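Local atomic coordinates of amidohydrolase (PDB entry 2I5G), a protein that probably acts as a metal-dependent dipeptidase of the membrane dipeptidase (M19) family, a hydrolase built on a TIM barrel. Residues A[179-184]-A[191-196]; A[230-235]-A[244-249]; A[52-57]-A[111-116]. The protein carries 2 engineered substitutions. All blocks are in the same frame, centred on the assembly; numbering follows the deposited sequence.

Interaction 1: A[179-184]-A[191-196]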
loop_
_atom_site.group_PDB
_atom_site.type_symbol
_atom_site.label_atom_id
_atom_site.label_comp_id
_atom_site.label_asym_id
_atom_site.label_seq_id
_atom_site.Cartn_x
_atom_site.Cartn_y
_atom_site.Cartn_z
ATOM N N SER A 179 -2.001 8.548 -20.195
ATOM C CA SER A 179 -2.640 9.847 -20.392
ATOM C C SER A 179 -1.672 10.987 -20.663
ATOM O O SER A 179 -1.970 11.873 -21.459
ATOM C CB SER A 179 -3.513 10.201 -19.180
ATOM O OG SER A 179 -2.733 10.363 -18.008
ATOM N N HIS A 180 -0.517 10.968 -20.006
ATOM C CA HIS A 180 0.466 12.025 -20.198
ATOM C C HIS A 180 1.910 11.576 -19.984
ATOM O O HIS A 180 2.348 11.366 -18.854
ATOM C CB HIS A 180 0.145 13.216 -19.278
ATOM C CG HIS A 180 0.155 12.889 -17.813
ATOM N ND1 HIS A 180 -0.758 12.038 -17.228
ATOM C CD2 HIS A 180 0.960 13.318 -16.811
ATOM C CE1 HIS A 180 -0.516 11.958 -15.931
ATOM N NE2 HIS A 180 0.520 12.726 -15.652
ATOM N N CYS A 181 2.657 11.435 -21.074
ATOM C CA CYS A 181 4.051 11.018 -20.978
ATOM C C CYS A 181 4.857 11.456 -22.195
ATOM O O CYS A 181 4.318 11.986 -23.161
ATOM C CB CYS A 181 4.138 9.505 -20.845
ATOM S SG CYS A 181 3.593 8.673 -22.337
ATOM N N LEU A 182 6.160 11.229 -22.136
ATOM C CA LEU A 182 7.049 11.598 -23.219
ATOM C C LEU A 182 8.025 10.473 -23.509
ATOM O O LEU A 182 8.323 9.661 -22.637
ATOM C CB LEU A 182 7.803 12.873 -22.858
ATOM C CG LEU A 182 6.962 14.143 -22.975
ATOM C CD1 LEU A 182 7.745 15.346 -22.455
ATOM C CD2 LEU A 182 6.574 14.336 -24.433
ATOM N N PRO A 183 8.546 10.417 -24.746
ATOM C CA PRO A 183 9.493 9.383 -25.171
ATOM C C PRO A 183 10.873 9.515 -24.544
ATOM O O PRO A 183 11.478 10.586 -24.576
ATOM C CB PRO A 183 9.528 9.571 -26.676
ATOM C CG PRO A 183 9.445 11.051 -26.798
ATOM C CD PRO A 183 8.340 11.402 -25.825
ATOM N N SER A 184 11.373 8.424 -23.972
ATOM C CA SER A 184 12.697 8.441 -23.368
ATOM C C SER A 184 13.750 8.391 -24.477
ATOM O O SER A 184 14.949 8.487 -24.223
ATOM C CB SER A 184 12.859 7.259 -22.414
ATOM O OG SER A 184 12.568 6.046 -23.070
ATOM N N ARG A 191 10.291 9.171 -15.848
ATOM C CA ARG A 191 8.883 9.134 -16.227
ATOM C C ARG A 191 8.609 8.991 -17.718
ATOM O O ARG A 191 7.463 8.810 -18.127
ATOM C CB ARG A 191 8.134 10.347 -15.666
ATOM C CG ARG A 191 6.820 9.930 -15.048
ATOM C CD ARG A 191 6.080 11.036 -14.331
ATOM N NE ARG A 191 5.436 11.977 -15.241
ATOM C CZ ARG A 191 4.720 11.631 -16.306
ATOM N NH1 ARG A 191 4.552 10.354 -16.621
ATOM N NH2 ARG A 191 4.159 12.572 -17.053
ATOM N N ASN A 192 9.652 9.069 -18.534
ATOM C CA ASN A 192 9.486 8.910 -19.973
ATOM C C ASN A 192 9.407 7.427 -20.328
ATOM O O ASN A 192 9.881 6.577 -19.571
ATOM C CB ASN A 192 10.646 9.558 -20.725
ATOM C CG ASN A 192 10.542 11.058 -20.757
ATOM O OD1 ASN A 192 9.470 11.613 -20.545
ATOM N ND2 ASN A 192 11.649 11.724 -21.042
ATOM N N LYS A 193 8.814 7.117 -21.476
ATOM C CA LYS A 193 8.677 5.732 -21.902
ATOM C C LYS A 193 9.583 5.359 -23.082
ATOM O O LYS A 193 9.793 6.151 -23.999
ATOM C CB LYS A 193 7.220 5.450 -22.266
ATOM C CG LYS A 193 6.208 5.949 -21.239
ATOM C CD LYS A 193 6.392 5.301 -19.871
ATOM C CE LYS A 193 5.293 5.739 -18.903
ATOM N NZ LYS A 193 5.555 5.305 -17.504
ATOM N N SER A 194 10.107 4.136 -23.048
ATOM C CA SER A 194 10.991 3.621 -24.095
ATOM C C SER A 194 10.201 3.298 -25.351
ATOM O O SER A 194 8.981 3.155 -25.298
ATOM C CB SER A 194 11.676 2.342 -23.617
ATOM O OG SER A 194 10.729 1.292 -23.529
ATOM N N ASP A 195 10.898 3.175 -26.479
ATOM C CA ASP A 195 10.241 2.853 -27.743
ATOM C C ASP A 195 9.549 1.500 -27.607
ATOM O O ASP A 195 8.403 1.322 -28.036
ATOM C CB ASP A 195 11.258 2.801 -28.889
ATOM C CG ASP A 195 11.976 4.127 -29.097
ATOM O OD1 ASP A 195 11.314 5.185 -29.070
ATOM O OD2 ASP A 195 13.207 4.113 -29.302
ATOM N N GLU A 196 10.252 0.549 -27.001
ATOM C CA GLU A 196 9.699 -0.784 -26.800
ATOM C C GLU A 196 8.395 -0.690 -26.018
ATOM O O GLU A 196 7.425 -1.385 -26.326
ATOM C CB GLU A 196 10.708 -1.676 -26.060
ATOM C CG GLU A 196 11.518 -0.958 -24.977
ATOM C CD GLU A 196 12.792 -0.293 -25.506
ATOM O OE1 GLU A 196 13.794 -1.004 -25.726
ATOM O OE2 GLU A 196 12.793 0.938 -25.705
HETATM O O HOH W 1 6.968 11.359 -19.375
#
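Asn192 lies against the backbone of Leu182 and Ser184, its CB 3.6 Å from Ser184 CB. With CG beside its own backbone N (chi1 -76°), the amide is brought alongside Leu182, and OD1 takes a hydrogen bond from a water that in turn accepts from Leu182 N. The same water donates weakly to Arg191 O, so one water ties the two segments together. On the other side of the amide, ND2 donates to Lys187 O. Ser184 meets the second segment with its hydroxyl as well, OG lying beside the backbone of Ser194, 3.1 Å from Ser194 CA.

Two backbone bonds clamp 182-184 to Lys193. Lys193 N gives to Leu182 O at 2.8 Å, and Ser184 N gives to Lys193 O, also at 2.8 Å. This makes a single bridge between Pro183 and Lys193. Lys193 CG lies 3.9 Å from Cys181 SG; beyond it the chain bends at chi2 and leads away to NZ, which donates to Ser158 O.

Arg191 reaches back along the chain. A bend at chi3 brings its guanidinium to His180 O, which takes a 2.8 Å bond from NH2, nearly in the guanidinium plane, and a weak second one from NH1. NH2 also comes 3.3 Å from His180 CD2, the two flat groups being inclined by 55°. His180 is held at both ring nitrogens, ND1 by Ser179 OG and NE2 by His159 NE2.

All this closes the loop between strand 177-181 and helix 195-203, with Ser194 at the N-cap position of that helix, within one beta-alpha-beta unit of the TIM barrel.

Interaction 2: A[230-235]-A[244-249]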
loop_
_atom_site.group_PDB
_atom_site.type_symbol
_atom_site.label_atom_id
_atom_site.label_comp_id
_atom_site.label_asym_id
_atom_site.label_seq_id
_atom_site.Cartn_x
_atom_site.Cartn_y
_atom_site.Cartn_z
ATOM N N GLU A 230 7.273 17.839 -32.263
ATOM C CA GLU A 230 8.342 16.897 -32.572
ATOM C C GLU A 230 8.157 15.610 -31.778
ATOM O O GLU A 230 8.237 14.506 -32.323
ATOM C CB GLU A 230 9.700 17.516 -32.234
ATOM C CG GLU A 230 10.871 16.546 -32.308
ATOM C CD GLU A 230 12.204 17.199 -31.963
ATOM O OE1 GLU A 230 13.217 16.470 -31.852
ATOM O OE2 GLU A 230 12.245 18.439 -31.805
ATOM N N ALA A 231 7.907 15.756 -30.482
ATOM C CA ALA A 231 7.716 14.597 -29.626
ATOM C C ALA A 231 6.426 13.873 -29.997
ATOM O O ALA A 231 6.365 12.647 -29.962
ATOM C CB ALA A 231 7.691 15.024 -28.156
ATOM N N ILE A 232 5.399 14.631 -30.365
ATOM C CA ILE A 232 4.123 14.038 -30.742
ATOM C C ILE A 232 4.250 13.244 -32.032
ATOM O O ILE A 232 3.535 12.259 -32.240
ATOM C CB ILE A 232 3.028 15.123 -30.895
ATOM C CG1 ILE A 232 2.680 15.684 -29.513
ATOM C CG2 ILE A 232 1.781 14.541 -31.560
ATOM C CD1 ILE A 232 1.654 16.752 -29.534
ATOM N N GLU A 233 5.166 13.661 -32.896
ATOM C CA GLU A 233 5.373 12.964 -34.155
ATOM C C GLU A 233 6.249 11.729 -33.930
ATOM O O GLU A 233 6.065 10.704 -34.587
ATOM C CB GLU A 233 5.998 13.922 -35.170
ATOM C CG GLU A 233 5.126 15.154 -35.402
ATOM C CD GLU A 233 5.819 16.270 -36.182
ATOM O OE1 GLU A 233 6.986 16.592 -35.873
ATOM O OE2 GLU A 233 5.180 16.839 -37.095
ATOM N N TYR A 234 7.184 11.828 -32.987
ATOM C CA TYR A 234 8.071 10.716 -32.662
ATOM C C TYR A 234 7.213 9.569 -32.150
ATOM O O TYR A 234 7.385 8.424 -32.557
ATOM C CB TYR A 234 9.068 11.127 -31.571
ATOM C CG TYR A 234 10.028 10.039 -31.125
ATOM C CD1 TYR A 234 11.247 9.842 -31.766
ATOM C CD2 TYR A 234 9.713 9.204 -30.055
ATOM C CE1 TYR A 234 12.137 8.837 -31.350
ATOM C CE2 TYR A 234 10.591 8.199 -29.631
ATOM C CZ TYR A 234 11.803 8.020 -30.282
ATOM O OH TYR A 234 12.675 7.035 -29.848
ATOM N N VAL A 235 6.278 9.890 -31.259
ATOM C CA VAL A 235 5.398 8.886 -30.670
ATOM C C VAL A 235 4.451 8.301 -31.698
ATOM O O VAL A 235 4.221 7.094 -31.720
ATOM C CB VAL A 235 4.557 9.473 -29.490
ATOM C CG1 VAL A 235 3.506 8.465 -29.033
ATOM C CG2 VAL A 235 5.467 9.824 -28.324
ATOM N N ILE A 244 -2.876 7.784 -30.510
ATOM C CA ILE A 244 -2.167 8.943 -29.982
ATOM C C ILE A 244 -3.097 10.127 -29.709
ATOM O O ILE A 244 -4.059 10.352 -30.433
ATOM C CB ILE A 244 -1.054 9.384 -30.956
ATOM C CG1 ILE A 244 -0.184 10.451 -30.311
ATOM C CG2 ILE A 244 -1.668 9.927 -32.243
ATOM C CD1 ILE A 244 0.917 10.947 -31.210
ATOM N N GLY A 245 -2.795 10.878 -28.656
ATOM C CA GLY A 245 -3.607 12.026 -28.298
ATOM C C GLY A 245 -2.833 13.026 -27.456
ATOM O O GLY A 245 -1.625 12.880 -27.253
ATOM N N ILE A 246 -3.535 14.040 -26.956
ATOM C CA ILE A 246 -2.911 15.071 -26.139
ATOM C C ILE A 246 -3.164 14.916 -24.644
ATOM O O ILE A 246 -4.260 14.544 -24.226
ATOM C CB ILE A 246 -3.391 16.470 -26.580
ATOM C CG1 ILE A 246 -2.844 16.776 -27.970
ATOM C CG2 ILE A 246 -2.931 17.538 -25.590
ATOM C CD1 ILE A 246 -1.327 16.695 -28.064
ATOM N N GLY A 247 -2.127 15.202 -23.857
ATOM C CA GLY A 247 -2.189 15.152 -22.401
ATOM C C GLY A 247 -1.206 16.199 -21.879
ATOM O O GLY A 247 -0.180 15.870 -21.279
ATOM N N THR A 248 -1.521 17.471 -22.120
ATOM C CA THR A 248 -0.660 18.592 -21.739
ATOM C C THR A 248 -0.055 18.550 -20.346
ATOM O O THR A 248 1.139 18.799 -20.175
ATOM C CB THR A 248 -1.393 19.940 -21.866
ATOM O OG1 THR A 248 -2.316 20.088 -20.780
ATOM C CG2 THR A 248 -2.144 20.008 -23.177
ATOM N N ASP A 249 -0.877 18.258 -19.350
ATOM C CA ASP A 249 -0.397 18.213 -17.982
ATOM C C ASP A 249 -0.272 19.659 -17.499
ATOM O O ASP A 249 0.687 20.019 -16.824
ATOM C CB ASP A 249 0.956 17.495 -17.933
ATOM C CG ASP A 249 1.370 17.104 -16.526
ATOM O OD1 ASP A 249 0.483 16.969 -15.658
ATOM O OD2 ASP A 249 2.586 16.911 -16.291
#
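Ile232 and Val235, one turn apart on helix 225-239, receive Ile244 from strand 244-246. The contact belongs to a beta-alpha-beta unit of the TIM barrel, in which this helix links strand 207-210 to its parallel neighbour 244-246. The two short segments run nearly antiparallel, at 157°, with axes 9.4 Å apart at closest approach, as expected when the helix returns the chain along the outside of the sheet.

The joint is wholly apolar, with no hydrogen bond from one segment to the other. Ile244 does most of the reaching. Its CG1 is anti to the backbone N (chi1 -171°) and the chain stays extended beyond it, carrying CD1 onto the helix. There the methyl meets Ile232 CG2 at 3.7 Å and, more loosely, Val235 CG1 at 4.2 Å. It also lies against the backbone of the helix at Ile232 O. The Ile232 and Ile244 side chains cross at about a right angle. Ile232 divides its branches, CG2 to Ile244 and CD1 to Ile246.

Behind this first shell come Val208 and Val210 of strand 207-210: Val235 packs on both, and Ile232 and Ile244 each touch Val210. Met236 and Tyr228 of the same helix flank Ile244 and Ile246 respectively. The strand is positioned through its backbone, Gly245 bonding to Val208 and Val210, while the carbonyls of Ile244 and Ile246 accept from Asn314 ND2 and Trp315 NE1.

At the second isoleucine pair, terminal methyl meets terminal methyl, Ile232 CD1 approaching Ile246 CD1 to 3.3 Å.

Interaction 3: A[52-57]-A[111-116]; sequences NNITAS and LGVGIV. Engineered in segment 52-57: Thr55 (natural residue Ala).
Ile54 is the one residue of helix segment 52-57 that reaches segment 111-116, and it uses both of its branches. CG1 lies beside the backbone N (chi1 -66°) and the chain runs on extended, which sends CD1 across to Val113. There it meets Val113 CG2 at 3.9 Å, the two side chains crossing at about a right angle. CD1 also passes Leu111 CB at a looser 4.4 Å. The shorter branch, CG2, points at the backbone instead and lies 4.2 Å from Leu111 O.

Val113 has CG1 anti to its backbone N (chi1 -179°), which leaves CG2 as the methyl turned to the isoleucine. Leu111 comes nearest with its CB. Between these two, Gly112 adopts a positive phi as the C-prime residue of a Schellman motif. This motif ends helix 103-110, with Val113 N returning to Phe108 O, and turns the chain into its strand of the TIM barrel. Phe108 packs on both Ile54 and Val113, and Tyr90 from the neighbouring strand 86-92 also meets Ile54, so the isoleucine is set among side chains of a helix and two adjacent strands.

On the helix, Ser57 folds back on the preceding turn. Its OG donates to Asn53 O at 2.6 Å, while Ser57 N bonds to the same oxygen at 2.8 Å from the opposite face of the carbonyl plane. The Asn53 side chain is held separately, its ND2 donating to Val41 O and Glu45 OE1.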
loop_
_atom_site.group_PDB
_atom_site.type_symbol
_atom_site.label_atom_id
_atom_site.label_comp_id
_atom_site.label_asym_id
_atom_site.label_seq_id
_atom_site.Cartn_x
_atom_site.Cartn_y
_atom_site.Cartn_z
ATOM N N ASN A 52 -13.924 14.629 -0.844
ATOM C CA ASN A 52 -14.007 16.059 -0.568
ATOM C C ASN A 52 -13.649 16.896 -1.789
ATOM O O ASN A 52 -14.290 17.920 -2.066
ATOM C CB ASN A 52 -13.085 16.425 0.592
ATOM C CG ASN A 52 -13.648 16.007 1.932
ATOM O OD1 ASN A 52 -12.949 16.036 2.947
ATOM N ND2 ASN A 52 -14.920 15.624 1.949
ATOM N N ASN A 53 -12.621 16.466 -2.511
ATOM C CA ASN A 53 -12.195 17.180 -3.701
ATOM C C ASN A 53 -13.307 17.141 -4.739
ATOM O O ASN A 53 -13.495 18.092 -5.499
ATOM C CB ASN A 53 -10.930 16.551 -4.284
ATOM C CG ASN A 53 -9.721 16.748 -3.397
ATOM O OD1 ASN A 53 -9.642 17.721 -2.651
ATOM N ND2 ASN A 53 -8.758 15.834 -3.489
ATOM N N ILE A 54 -14.041 16.034 -4.769
ATOM C CA ILE A 54 -15.127 15.878 -5.719
ATOM C C ILE A 54 -16.284 16.802 -5.337
ATOM O O ILE A 54 -16.920 17.416 -6.204
ATOM C CB ILE A 54 -15.589 14.400 -5.777
ATOM C CG1 ILE A 54 -14.462 13.545 -6.361
ATOM C CG2 ILE A 54 -16.852 14.267 -6.614
ATOM C CD1 ILE A 54 -14.813 12.083 -6.545
ATOM N N THR A 55 -16.551 16.902 -4.038
ATOM C CA THR A 55 -17.612 17.776 -3.557
ATOM C C THR A 55 -17.247 19.206 -3.938
ATOM O O THR A 55 -18.069 19.950 -4.477
ATOM C CB THR A 55 -17.772 17.672 -2.020
ATOM O OG1 THR A 55 -18.478 16.466 -1.695
ATOM C CG2 THR A 55 -18.533 18.880 -1.470
ATOM N N ALA A 56 -15.999 19.575 -3.667
ATOM C CA ALA A 56 -15.518 20.912 -3.989
ATOM C C ALA A 56 -15.575 21.157 -5.496
ATOM O O ALA A 56 -15.870 22.266 -5.939
ATOM C CB ALA A 56 -14.097 21.087 -3.482
ATOM N N SER A 57 -15.296 20.119 -6.277
ATOM C CA SER A 57 -15.323 20.226 -7.732
ATOM C C SER A 57 -16.752 20.429 -8.241
ATOM O O SER A 57 -17.015 21.333 -9.028
ATOM C CB SER A 57 -14.717 18.967 -8.363
ATOM O OG SER A 57 -13.354 18.808 -7.997
ATOM N N LEU A 111 -19.777 8.625 -8.881
ATOM C CA LEU A 111 -19.560 10.031 -8.574
ATOM C C LEU A 111 -18.948 10.800 -9.742
ATOM O O LEU A 111 -18.577 11.959 -9.604
ATOM C CB LEU A 111 -18.682 10.163 -7.329
ATOM C CG LEU A 111 -19.351 9.599 -6.069
ATOM C CD1 LEU A 111 -18.358 9.572 -4.922
ATOM C CD2 LEU A 111 -20.574 10.453 -5.716
ATOM N N GLY A 112 -18.840 10.150 -10.895
ATOM C CA GLY A 112 -18.298 10.821 -12.059
ATOM C C GLY A 112 -16.830 10.614 -12.384
ATOM O O GLY A 112 -16.287 11.326 -13.221
ATOM N N VAL A 113 -16.171 9.659 -11.741
ATOM C CA VAL A 113 -14.763 9.411 -12.035
ATOM C C VAL A 113 -14.670 8.438 -13.206
ATOM O O VAL A 113 -15.249 7.355 -13.164
ATOM C CB VAL A 113 -14.032 8.808 -10.825
ATOM C CG1 VAL A 113 -12.576 8.579 -11.168
ATOM C CG2 VAL A 113 -14.159 9.734 -9.632
ATOM N N GLY A 114 -13.936 8.822 -14.245
ATOM C CA GLY A 114 -13.826 7.964 -15.417
ATOM C C GLY A 114 -12.440 7.475 -15.792
ATOM O O GLY A 114 -12.301 6.626 -16.666
ATOM N N ILE A 115 -11.413 8.009 -15.146
ATOM C CA ILE A 115 -10.050 7.591 -15.434
ATOM C C ILE A 115 -9.261 7.522 -14.129
ATOM O O ILE A 115 -9.313 8.437 -13.311
ATOM C CB ILE A 115 -9.350 8.575 -16.408
ATOM C CG1 ILE A 115 -10.182 8.719 -17.683
ATOM C CG2 ILE A 115 -7.958 8.059 -16.767
ATOM C CD1 ILE A 115 -9.547 9.584 -18.757
ATOM N N VAL A 116 -8.535 6.431 -13.932
ATOM C CA VAL A 116 -7.761 6.286 -12.716
ATOM C C VAL A 116 -6.373 5.748 -12.989
ATOM O O VAL A 116 -6.215 4.719 -13.635
ATOM C CB VAL A 116 -8.465 5.345 -11.723
ATOM C CG1 VAL A 116 -7.615 5.156 -10.485
ATOM C CG2 VAL A 116 -9.819 5.917 -11.346
#

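Overall arrangement
Interactions 1 and 2 are neighbours, their centres about 10 Å apart, and both serve the run of parallel strands 177-181, 207-210 and 244-246 in successive beta-alpha-beta units. They meet directly: Asp195 OD1 is probably hydrogen-bonded to Tyr234 OH, and Pro183 packs on the same tyrosine. Interaction 3 lies across the chain's centre, about 27 Å from interaction 1 and 26 Å from interaction 2 between centres, at strand 113-117 on the far side of the barrel. All three are largely buried, though Leu111 in interaction 3 is partly exposed. Chemistry follows position: the loop contact, interaction 1, is polar and water-bridged, whereas the two helix-on-strand contacts are aliphatic and have no hydrogen bonds between their segments.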